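Local coordinates for protein rRNA adenine N-6-methyltransferase (Saccharopolyspora erythraea, PDB 6NVM) that transfers two methyl groups from S-adenosyl-L-methionine to the N6 of one adenine of 23S rRNA, conferring resistance to macrolide, lincosamide and streptogramin B antibiotics, at residues Q167-R172 against G176-W181; A148-C153 against S182-M187; A60-T65 against T163-L168; W152-P157 against F192-V197. All coordinates share one frame; numbering follows the deposited sequence.

Interaction 1 (Q167-R172 against G176-W181); sequences QLEFAR and GDYGRW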
# COMPACT_ATOMS: atom_id res chain seq x y z
N GLN A 167 9.81 -5.03 -3.99
CA GLN A 167 10.12 -6.39 -4.38
C GLN A 167 8.83 -7.12 -4.75
O GLN A 167 7.75 -6.82 -4.23
CB GLN A 167 10.85 -7.13 -3.26
CG GLN A 167 12.28 -6.68 -3.06
CD GLN A 167 13.06 -7.59 -2.13
OE1 GLN A 167 12.49 -8.45 -1.46
NE2 GLN A 167 14.38 -7.41 -2.09
N LEU A 168 8.95 -8.08 -5.67
CA LEU A 168 7.78 -8.77 -6.19
C LEU A 168 7.02 -9.50 -5.08
O LEU A 168 5.79 -9.40 -4.99
CB LEU A 168 8.20 -9.76 -7.28
CG LEU A 168 7.10 -10.63 -7.88
CD1 LEU A 168 5.99 -9.79 -8.50
CD2 LEU A 168 7.69 -11.61 -8.90
N GLU A 169 7.72 -10.25 -4.23
CA GLU A 169 7.02 -11.07 -3.25
C GLU A 169 6.30 -10.21 -2.22
O GLU A 169 5.19 -10.55 -1.78
CB GLU A 169 8.00 -12.03 -2.57
CG GLU A 169 8.32 -13.26 -3.41
CD GLU A 169 7.08 -14.07 -3.76
OE1 GLU A 169 6.10 -14.03 -2.98
OE2 GLU A 169 7.07 -14.74 -4.81
N PHE A 170 6.91 -9.09 -1.82
CA PHE A 170 6.23 -8.17 -0.92
C PHE A 170 4.90 -7.71 -1.50
O PHE A 170 3.88 -7.69 -0.81
CB PHE A 170 7.14 -6.98 -0.62
CG PHE A 170 6.52 -5.96 0.29
CD1 PHE A 170 5.67 -4.98 -0.21
CD2 PHE A 170 6.77 -5.99 1.65
CE1 PHE A 170 5.09 -4.05 0.63
CE2 PHE A 170 6.20 -5.07 2.50
CZ PHE A 170 5.36 -4.09 1.99
N ALA A 171 4.91 -7.33 -2.78
CA ALA A 171 3.70 -6.80 -3.41
C ALA A 171 2.64 -7.88 -3.55
O ALA A 171 1.44 -7.60 -3.40
CB ALA A 171 4.04 -6.21 -4.77
N ARG A 172 3.04 -9.11 -3.87
CA ARG A 172 2.07 -10.19 -4.01
C ARG A 172 1.36 -10.48 -2.69
O ARG A 172 0.14 -10.66 -2.66
CB ARG A 172 2.75 -11.44 -4.55
CG ARG A 172 3.16 -11.37 -6.01
CD ARG A 172 3.49 -12.75 -6.55
NE ARG A 172 3.94 -12.73 -7.93
CZ ARG A 172 4.32 -13.81 -8.61
NH1 ARG A 172 4.32 -15.00 -8.03
NH2 ARG A 172 4.71 -13.70 -9.87
N GLY A 176 -2.60 -9.92 -2.06
CA GLY A 176 -3.24 -11.21 -2.24
C GLY A 176 -3.19 -11.72 -3.66
O GLY A 176 -4.11 -12.42 -4.10
N ASP A 177 -2.12 -11.41 -4.40
CA ASP A 177 -2.08 -11.70 -5.83
C ASP A 177 -2.00 -13.19 -6.13
O ASP A 177 -2.36 -13.60 -7.24
CB ASP A 177 -0.90 -10.98 -6.47
CG ASP A 177 -0.92 -11.07 -7.99
OD1 ASP A 177 -1.92 -10.62 -8.59
OD2 ASP A 177 0.06 -11.58 -8.57
N TYR A 178 -1.55 -14.02 -5.18
CA TYR A 178 -1.53 -15.47 -5.36
C TYR A 178 -2.34 -16.20 -4.29
O TYR A 178 -2.14 -17.40 -4.09
CB TYR A 178 -0.09 -15.99 -5.39
CG TYR A 178 0.69 -15.84 -4.11
CD1 TYR A 178 0.55 -16.74 -3.07
CD2 TYR A 178 1.60 -14.80 -3.95
CE1 TYR A 178 1.28 -16.61 -1.90
CE2 TYR A 178 2.34 -14.66 -2.79
CZ TYR A 178 2.17 -15.56 -1.77
OH TYR A 178 2.90 -15.42 -0.60
N GLY A 179 -3.25 -15.51 -3.60
CA GLY A 179 -4.20 -16.15 -2.72
C GLY A 179 -3.91 -16.01 -1.23
O GLY A 179 -4.80 -16.26 -0.42
N ARG A 180 -2.69 -15.64 -0.86
CA ARG A 180 -2.31 -15.46 0.53
C ARG A 180 -2.37 -13.98 0.89
O ARG A 180 -1.91 -13.13 0.12
CB ARG A 180 -0.91 -16.02 0.79
CG ARG A 180 -0.60 -16.29 2.25
CD ARG A 180 0.76 -16.96 2.42
NE ARG A 180 1.21 -16.91 3.81
CZ ARG A 180 0.94 -17.83 4.74
NH1 ARG A 180 0.21 -18.90 4.44
NH2 ARG A 180 1.40 -17.67 5.97
N TRP A 181 -2.92 -13.68 2.07
CA TRP A 181 -3.28 -12.31 2.43
C TRP A 181 -2.53 -11.87 3.68
O TRP A 181 -2.50 -12.58 4.69
CB TRP A 181 -4.79 -12.19 2.67
CG TRP A 181 -5.56 -12.37 1.41
CD1 TRP A 181 -6.09 -13.53 0.94
CD2 TRP A 181 -5.87 -11.35 0.46
NE1 TRP A 181 -6.72 -13.30 -0.26
CE2 TRP A 181 -6.60 -11.97 -0.58
CE3 TRP A 181 -5.60 -9.99 0.38
CZ2 TRP A 181 -7.07 -11.27 -1.68
CZ3 TRP A 181 -6.07 -9.29 -0.72
CH2 TRP A 181 -6.80 -9.93 -1.74
O HOH W 1 -0.49 -13.70 -2.04

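Interaction 2 (A148-C153 against S182-M187); sequences AIVDWC and SRLTVM. With SO4 (sulfate ion), chain B.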
# COMPACT_ATOMS: atom_id res chain seq x y z
N ALA A 148 7.85 0.14 6.39
CA ALA A 148 7.76 1.43 7.06
C ALA A 148 7.13 2.48 6.15
O ALA A 148 6.39 3.36 6.62
CB ALA A 148 9.15 1.87 7.52
N ILE A 149 7.43 2.43 4.85
CA ILE A 149 6.83 3.37 3.90
C ILE A 149 5.33 3.11 3.78
O ILE A 149 4.52 4.05 3.77
CB ILE A 149 7.56 3.27 2.54
CG1 ILE A 149 8.99 3.81 2.66
CG2 ILE A 149 6.79 3.99 1.44
CD1 ILE A 149 9.10 5.33 2.74
N VAL A 150 4.94 1.84 3.68
CA VAL A 150 3.52 1.50 3.68
C VAL A 150 2.82 2.08 4.91
O VAL A 150 1.76 2.70 4.81
CB VAL A 150 3.34 -0.02 3.58
CG1 VAL A 150 1.88 -0.43 3.77
CG2 VAL A 150 3.84 -0.52 2.24
N ASP A 151 3.43 1.90 6.09
CA ASP A 151 2.83 2.46 7.31
C ASP A 151 2.74 3.98 7.23
O ASP A 151 1.75 4.57 7.69
CB ASP A 151 3.64 2.07 8.54
CG ASP A 151 3.55 0.59 8.88
OD1 ASP A 151 2.59 -0.08 8.44
OD2 ASP A 151 4.44 0.11 9.60
N TRP A 152 3.76 4.64 6.68
CA TRP A 152 3.71 6.08 6.49
C TRP A 152 2.46 6.47 5.70
O TRP A 152 1.73 7.40 6.07
CB TRP A 152 4.98 6.56 5.79
CG TRP A 152 5.14 8.05 5.74
CD1 TRP A 152 5.93 8.81 6.55
CD2 TRP A 152 4.50 8.96 4.83
NE1 TRP A 152 5.82 10.14 6.21
CE2 TRP A 152 4.95 10.26 5.16
CE3 TRP A 152 3.59 8.81 3.78
CZ2 TRP A 152 4.52 11.39 4.47
CZ3 TRP A 152 3.17 9.94 3.10
CH2 TRP A 152 3.64 11.21 3.44
N CYS A 153 2.21 5.75 4.60
CA CYS A 153 1.06 6.06 3.75
C CYS A 153 -0.26 5.73 4.44
O CYS A 153 -1.22 6.50 4.35
CB CYS A 153 1.18 5.29 2.44
SG CYS A 153 2.58 5.77 1.40
N SER A 182 -1.94 -10.68 3.60
CA SER A 182 -1.32 -10.05 4.75
C SER A 182 -2.37 -9.64 5.77
O SER A 182 -3.46 -9.18 5.42
CB SER A 182 -0.53 -8.83 4.30
OG SER A 182 -0.17 -8.00 5.40
N ARG A 183 -2.04 -9.82 7.05
CA ARG A 183 -2.92 -9.37 8.12
C ARG A 183 -3.20 -7.87 8.03
O ARG A 183 -4.33 -7.43 8.24
CB ARG A 183 -2.29 -9.71 9.47
CG ARG A 183 -3.00 -9.14 10.70
CD ARG A 183 -2.14 -9.37 11.95
NE ARG A 183 -2.38 -8.38 13.00
CZ ARG A 183 -1.87 -7.15 13.01
NH1 ARG A 183 -1.11 -6.73 12.00
NH2 ARG A 183 -2.14 -6.32 14.01
N LEU A 184 -2.17 -7.08 7.75
CA LEU A 184 -2.36 -5.63 7.64
C LEU A 184 -3.32 -5.29 6.51
O LEU A 184 -4.13 -4.37 6.63
CB LEU A 184 -1.02 -4.94 7.45
CG LEU A 184 -1.04 -3.41 7.38
CD1 LEU A 184 -1.57 -2.80 8.68
CD2 LEU A 184 0.35 -2.87 7.07
N THR A 185 -3.25 -6.02 5.40
CA THR A 185 -4.16 -5.78 4.28
C THR A 185 -5.61 -6.02 4.70
O THR A 185 -6.50 -5.23 4.39
CB THR A 185 -3.79 -6.68 3.10
OG1 THR A 185 -2.44 -6.41 2.69
CG2 THR A 185 -4.72 -6.42 1.92
N VAL A 186 -5.86 -7.12 5.42
CA VAL A 186 -7.21 -7.42 5.88
C VAL A 186 -7.68 -6.37 6.88
O VAL A 186 -8.83 -5.90 6.81
CB VAL A 186 -7.26 -8.84 6.48
CG1 VAL A 186 -8.64 -9.14 7.07
CG2 VAL A 186 -6.87 -9.87 5.43
N MET A 187 -6.81 -5.98 7.81
CA MET A 187 -7.18 -5.01 8.84
C MET A 187 -7.55 -3.66 8.23
O MET A 187 -8.48 -2.99 8.72
CB MET A 187 -6.02 -4.83 9.82
CG MET A 187 -5.73 -6.04 10.69
SD MET A 187 -6.76 -6.11 12.17
CE MET A 187 -6.07 -4.77 13.14
S SO4 B . 1.31 -7.81 9.11
O1 SO4 B . 2.05 -8.94 9.66
O2 SO4 B . 0.43 -7.26 10.14
O3 SO4 B . 0.52 -8.26 7.97
O4 SO4 B . 2.24 -6.77 8.68

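Interaction 3 (A60-T65 against T163-L168); sequences ARIAET and TMVTQL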
# COMPACT_ATOMS: atom_id res chain seq x y z
N ALA A 60 6.72 5.36 -17.28
CA ALA A 60 5.45 5.96 -17.71
C ALA A 60 4.27 5.25 -17.08
O ALA A 60 3.27 5.88 -16.70
CB ALA A 60 5.34 5.94 -19.23
N ARG A 61 4.36 3.92 -16.94
CA ARG A 61 3.30 3.15 -16.31
C ARG A 61 3.09 3.57 -14.86
O ARG A 61 1.96 3.70 -14.39
CB ARG A 61 3.64 1.66 -16.40
CG ARG A 61 2.59 0.73 -15.84
CD ARG A 61 1.38 0.68 -16.75
NE ARG A 61 0.44 -0.37 -16.34
CZ ARG A 61 -0.77 -0.52 -16.86
NH1 ARG A 61 -1.21 0.30 -17.80
NH2 ARG A 61 -1.55 -1.51 -16.42
N ILE A 62 4.19 3.80 -14.13
CA ILE A 62 4.09 4.27 -12.76
C ILE A 62 3.36 5.61 -12.70
O ILE A 62 2.44 5.81 -11.89
CB ILE A 62 5.49 4.38 -12.13
CG1 ILE A 62 6.15 2.99 -12.09
CG2 ILE A 62 5.41 4.99 -10.73
CD1 ILE A 62 7.64 3.03 -11.82
N ALA A 63 3.76 6.55 -13.56
CA ALA A 63 3.16 7.88 -13.51
C ALA A 63 1.66 7.82 -13.81
O ALA A 63 0.87 8.51 -13.16
CB ALA A 63 3.87 8.81 -14.50
N GLU A 64 1.27 7.01 -14.79
CA GLU A 64 -0.15 6.85 -15.10
C GLU A 64 -0.90 6.13 -13.98
O GLU A 64 -2.07 6.44 -13.72
CB GLU A 64 -0.30 6.10 -16.43
CG GLU A 64 0.27 6.87 -17.62
CD GLU A 64 0.54 6.00 -18.84
OE1 GLU A 64 0.65 4.76 -18.68
OE2 GLU A 64 0.66 6.56 -19.95
N THR A 65 -0.24 5.19 -13.30
CA THR A 65 -0.88 4.47 -12.21
C THR A 65 -1.23 5.38 -11.04
O THR A 65 -2.17 5.10 -10.29
CB THR A 65 0.04 3.34 -11.72
OG1 THR A 65 0.20 2.37 -12.76
CG2 THR A 65 -0.50 2.66 -10.47
N THR A 163 1.58 4.86 -4.86
CA THR A 163 2.07 4.00 -5.92
C THR A 163 3.53 3.69 -5.62
O THR A 163 4.34 4.61 -5.49
CB THR A 163 1.91 4.67 -7.28
OG1 THR A 163 0.53 4.99 -7.49
CG2 THR A 163 2.39 3.77 -8.41
N MET A 164 3.86 2.41 -5.53
CA MET A 164 5.16 1.99 -5.03
C MET A 164 5.73 0.89 -5.90
O MET A 164 5.01 -0.03 -6.31
CB MET A 164 5.06 1.50 -3.58
CG MET A 164 4.79 2.60 -2.58
SD MET A 164 4.31 1.95 -0.97
CE MET A 164 2.64 1.40 -1.30
N VAL A 165 7.03 0.98 -6.15
CA VAL A 165 7.81 -0.10 -6.73
C VAL A 165 8.48 -0.82 -5.57
O VAL A 165 9.26 -0.21 -4.83
CB VAL A 165 8.85 0.41 -7.74
CG1 VAL A 165 9.67 -0.74 -8.30
CG2 VAL A 165 8.17 1.19 -8.84
N THR A 166 8.15 -2.10 -5.40
CA THR A 166 8.68 -2.91 -4.30
C THR A 166 9.22 -4.22 -4.86
O THR A 166 9.09 -4.51 -6.05
CB THR A 166 7.59 -3.20 -3.25
OG1 THR A 166 6.63 -4.12 -3.79
CG2 THR A 166 6.88 -1.92 -2.84
N GLN A 167 9.81 -5.03 -3.99
CA GLN A 167 10.12 -6.39 -4.38
C GLN A 167 8.83 -7.12 -4.75
O GLN A 167 7.75 -6.82 -4.23
CB GLN A 167 10.85 -7.13 -3.26
CG GLN A 167 12.28 -6.68 -3.06
CD GLN A 167 13.06 -7.59 -2.13
OE1 GLN A 167 12.49 -8.45 -1.46
NE2 GLN A 167 14.38 -7.41 -2.09
N LEU A 168 8.95 -8.08 -5.67
CA LEU A 168 7.78 -8.77 -6.19
C LEU A 168 7.02 -9.50 -5.08
O LEU A 168 5.79 -9.40 -4.99
CB LEU A 168 8.20 -9.76 -7.28
CG LEU A 168 7.10 -10.63 -7.88
CD1 LEU A 168 5.99 -9.79 -8.50
CD2 LEU A 168 7.69 -11.61 -8.90

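Interaction 4 (W152-P157 against F192-V197); sequences WCLEAP and FEWEFV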
# COMPACT_ATOMS: atom_id res chain seq x y z
N TRP A 152 3.76 4.64 6.68
CA TRP A 152 3.71 6.08 6.49
C TRP A 152 2.46 6.47 5.70
O TRP A 152 1.73 7.40 6.07
CB TRP A 152 4.98 6.56 5.79
CG TRP A 152 5.14 8.05 5.74
CD1 TRP A 152 5.93 8.81 6.55
CD2 TRP A 152 4.50 8.96 4.83
NE1 TRP A 152 5.82 10.14 6.21
CE2 TRP A 152 4.95 10.26 5.16
CE3 TRP A 152 3.59 8.81 3.78
CZ2 TRP A 152 4.52 11.39 4.47
CZ3 TRP A 152 3.17 9.94 3.10
CH2 TRP A 152 3.64 11.21 3.44
N CYS A 153 2.21 5.75 4.60
CA CYS A 153 1.06 6.06 3.75
C CYS A 153 -0.26 5.73 4.44
O CYS A 153 -1.22 6.50 4.35
CB CYS A 153 1.18 5.29 2.44
SG CYS A 153 2.58 5.77 1.40
N LEU A 154 -0.34 4.58 5.12
CA LEU A 154 -1.57 4.22 5.80
C LEU A 154 -1.94 5.23 6.87
O LEU A 154 -3.13 5.45 7.14
CB LEU A 154 -1.45 2.83 6.43
CG LEU A 154 -1.33 1.67 5.45
CD1 LEU A 154 -1.00 0.40 6.20
CD2 LEU A 154 -2.63 1.51 4.65
N GLU A 155 -0.95 5.88 7.47
CA GLU A 155 -1.21 6.80 8.57
C GLU A 155 -1.43 8.24 8.12
O GLU A 155 -1.79 9.08 8.95
CB GLU A 155 -0.05 6.74 9.57
CG GLU A 155 0.05 5.38 10.28
CD GLU A 155 0.82 5.44 11.59
OE1 GLU A 155 0.66 6.45 12.32
OE2 GLU A 155 1.58 4.50 11.88
N ALA A 156 -1.25 8.55 6.84
CA ALA A 156 -1.48 9.91 6.35
C ALA A 156 -2.97 10.12 6.07
O ALA A 156 -3.49 9.57 5.09
CB ALA A 156 -0.66 10.16 5.08
N PRO A 157 -3.68 10.90 6.88
CA PRO A 157 -5.15 10.93 6.74
C PRO A 157 -5.66 11.54 5.45
O PRO A 157 -6.81 11.26 5.08
CB PRO A 157 -5.60 11.74 7.96
CG PRO A 157 -4.42 12.55 8.35
CD PRO A 157 -3.22 11.72 8.01
N PHE A 192 -8.73 1.04 2.87
CA PHE A 192 -7.83 1.08 1.72
C PHE A 192 -8.07 -0.08 0.78
O PHE A 192 -8.25 -1.22 1.21
CB PHE A 192 -6.37 1.03 2.16
CG PHE A 192 -5.83 2.35 2.62
CD1 PHE A 192 -5.97 2.75 3.94
CD2 PHE A 192 -5.18 3.18 1.73
CE1 PHE A 192 -5.48 3.96 4.35
CE2 PHE A 192 -4.68 4.39 2.15
CZ PHE A 192 -4.83 4.78 3.46
N GLU A 193 -8.05 0.21 -0.52
CA GLU A 193 -7.89 -0.82 -1.54
C GLU A 193 -6.40 -1.07 -1.75
O GLU A 193 -5.58 -0.15 -1.70
CB GLU A 193 -8.54 -0.38 -2.86
CG GLU A 193 -10.00 0.06 -2.73
CD GLU A 193 -10.55 0.70 -4.00
OE1 GLU A 193 -9.77 0.97 -4.93
OE2 GLU A 193 -11.78 0.93 -4.07
N TRP A 194 -6.04 -2.34 -1.92
CA TRP A 194 -4.67 -2.76 -2.20
C TRP A 194 -4.69 -3.45 -3.56
O TRP A 194 -5.40 -4.44 -3.74
CB TRP A 194 -4.12 -3.72 -1.14
CG TRP A 194 -4.06 -3.18 0.28
CD1 TRP A 194 -5.11 -2.78 1.06
CD2 TRP A 194 -2.88 -3.02 1.08
NE1 TRP A 194 -4.66 -2.38 2.29
CE2 TRP A 194 -3.29 -2.51 2.33
CE3 TRP A 194 -1.52 -3.26 0.87
CZ2 TRP A 194 -2.39 -2.24 3.36
CZ3 TRP A 194 -0.63 -2.97 1.88
CH2 TRP A 194 -1.07 -2.47 3.11
N GLU A 195 -3.90 -2.94 -4.50
CA GLU A 195 -3.98 -3.40 -5.89
C GLU A 195 -2.59 -3.75 -6.41
O GLU A 195 -1.64 -2.99 -6.24
CB GLU A 195 -4.63 -2.32 -6.76
CG GLU A 195 -6.07 -1.99 -6.33
CD GLU A 195 -6.67 -0.79 -7.07
OE1 GLU A 195 -5.93 -0.11 -7.81
OE2 GLU A 195 -7.88 -0.54 -6.90
N PHE A 196 -2.49 -4.93 -7.03
CA PHE A 196 -1.27 -5.35 -7.71
C PHE A 196 -1.34 -4.86 -9.15
O PHE A 196 -2.29 -5.20 -9.88
CB PHE A 196 -1.13 -6.87 -7.66
CG PHE A 196 0.14 -7.39 -8.29
CD1 PHE A 196 1.28 -7.56 -7.54
CD2 PHE A 196 0.18 -7.70 -9.64
CE1 PHE A 196 2.44 -8.03 -8.11
CE2 PHE A 196 1.34 -8.18 -10.22
CZ PHE A 196 2.47 -8.34 -9.45
N VAL A 197 -0.36 -4.06 -9.57
CA VAL A 197 -0.41 -3.48 -10.91
C VAL A 197 0.34 -4.38 -11.89
O VAL A 197 -0.25 -4.88 -12.86
CB VAL A 197 0.14 -2.05 -10.91
CG1 VAL A 197 0.21 -1.50 -12.33
CG2 VAL A 197 -0.74 -1.15 -10.05

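Interaction 1 (Q167-R172 against G176-W181)
Gly-176 closes helix 168-175 just beyond the carbonyl of Arg-172. With a positive phi (60°) it ends the helix in a Schellman motif, its N 2.9 Å from Arg-172 O. Its CA lies against one face of the Trp-181 indole, toward the rim. Asp-177 makes the firm bond of the contact: its N donates to Arg-172 O at 2.9 Å, in the carbonyl plane on a lone pair and fairly straight (160°). The Asp-177 carboxylate swings back toward the arginine and slants across its extended aliphatic chain, OD2 4.0 Å from Arg-172 CG. The guanidinium NE is 4.1 Å from the same oxygen, but that oxygen sits well out of the guanidinium plane, and the two opposite charges are merely near. Tyr-178 has CG between the backbone N and the carbonyl carbon (chi1 65°), which brings the ring across the arginine at about a right angle. Arg-172 CB meets CD2 of Tyr-178 at the ring edge, 3.6 Å away, and Glu-169 OE1 comes to 3.8 Å from Tyr-178 CE2. Gly-179 completes a type I beta turn begun at Gly-176. Next, Arg-180 O takes a bond from a water at 2.6 Å; the same water donates to Arg-172 O and weakly accepts from Tyr-178 N. Arg-172 O is thus satisfied by Asp-177 N and a water together, implying that this surface connection to helix 183-188 combines a backbone bond and a water bridge with packing of the Arg-172 chain on Tyr-178, the charges probably adding a diffuse attraction.

Interaction 2 (A148-C153 against S182-M187)
Leu-184 reaches helix 146-155 with a single methyl, CD2. That methyl lies 4.4 Å from Val-150 CG1, a loose apolar contact, and 3.8 Å from Asp-151 OD1, where it brushes the carboxylate. The leucine arrives there with CG anti to the backbone N (chi1 -178°), while the aspartate chain slants past it from the next position along its helix. The helices themselves stay well apart, Asp-151 CA and Leu-184 CA being 9.6 Å from each other, and Arg-174 of helix 168-175 touches both Val-150 and Leu-184. In the class I methyltransferase fold of this enzyme, helix 146-155 is the crossover between the parallel strands 135-140 and 159-167, whereas helix 183-188 leads into the edge strand 192-200. Polar interactions gather at the start of that second helix, where a sulfate ion, probably from the crystallisation liquor, sits at the N-terminal end. Sulfate O3 is gripped twice: by Ser-182 OG, the N-cap hydroxyl, at 2.7 Å, and by Leu-184 N at 2.9 Å and 161°. The N-H groups of the helix start and its dipole would be expected to help hold the negative charge. Arg-183 brings NH1 near O2 with its guanidinium edge, at a separation too short to be taken literally. The other terminal nitrogen, NH2, forms a salt bridge with Glu-239 of helix 228-243.

Interaction 3 (A60-T65 against T163-L168)
Ile-62 CD1 presses on Val-165 CG2 at 3.5 Å, the closest approach between 60-65 and 163-168. Two torsions put it there: CG1 stands beside the backbone N (chi1 -62°), and the chain then runs straight on to CD1 (chi2 165°), meeting the valine at about a right angle. The other branch, CG2, is anti to the backbone N and rests 4.0 Å from Thr-163 CG2. One turn on, Thr-65 offers its own CG2, 3.7 Å from the same Thr-163 methyl, so that this methyl is wedged between the isoleucine and the threonine of the helix. Thr-65 can present a methyl because its hydroxyl turns back along the helix, OG1 donating to Arg-61 O at 2.7 Å. That oxygen also accepts Thr-65 N at 2.9 Å, and the two donors reach it from opposite faces of the carbonyl plane, fixing the rotation of the threonine. The contact is therefore chiefly methyl on methyl, and all four residues are buried. Helix and strand run roughly antiparallel, at 145° with axes 8.9 Å apart, as expected where a helix covers the sheet of a Rossmann-like methyltransferase. Leu-53 and Ala-140, predicted to bind S-adenosyl-L-methionine, have side chains about 4 Å from those of Ile-62 and Val-165 respectively. Leu-84 of helix 83-89 flanks Ile-62, Ile-215 of strand 213-220 touches Ile-62 and Thr-163, and Arg-217 bonds to Thr-65 O.

Interaction 4 (W152-P157 against F192-V197)
Cys-153 O takes the N-H of Ala-156 at 3.2 Å and lies 4.1 Å from Phe-192 CZ, obliquely to the ring. The main work falls to the next residue. Leu-154 lays its CD2 methyl over one face of the Phe-192 ring, 3.8 Å from the centroid and 16° off the normal, a CH-pi contact displaced a little toward the rim on the CD1 side. Its CG stands beside the backbone N (chi1 -67°) and the chain then extends, splaying the two methyls toward the strand. CD2 also meets Trp-194 CZ2 at 4.0 Å, and CD1 lies 4.1 Å from that same carbon; leucine and indole cross at about a right angle. One leucine is thereby held between two aromatic side chains set two residues apart on one face of strand 192-200, an edge strand of the seven-stranded methyltransferase sheet. The indole is anchored at its polar side, where NE1 bonds to Thr-188 OG1. Glu-193 and Glu-195, in between and beyond, form salt bridges with Arg-219 and Arg-217 of the adjacent strand 213-220. Ile-159 of strand 159-167 packs on both Cys-153 and Phe-192. With aliphatic methyls against aromatic carbon for the most part, the helix is held on the sheet edge by dispersion and shape, and the polar bonds lie around this apolar contact, among them the one that holds the indole NE1.

Interactions 3 and 4 are buried apolar layers on the same sheet: interaction 3 joins helix 56-65 to strand 159-167, interaction 4 joins helix 146-155 to the edge strand 192-200. Interaction 2 shares helix 146-155 with interaction 4, and Leu-184 CD2 comes within 3.6 Å of Leu-154 CD1; being only partly buried, it adds an anion at a helix start. Interaction 1 is at the surface and mixes a backbone bond, a water and side-chain packing on a tyrosine, with opposite charges only near. It continues from strand 159-167 of interaction 3 through Gln-167 and Leu-168, and touches interaction 4 through Phe-196, on which Leu-168, Arg-172 and Asp-177 pack. Met-164 of interaction 3 touches Ile-149 and Val-150 of interaction 2.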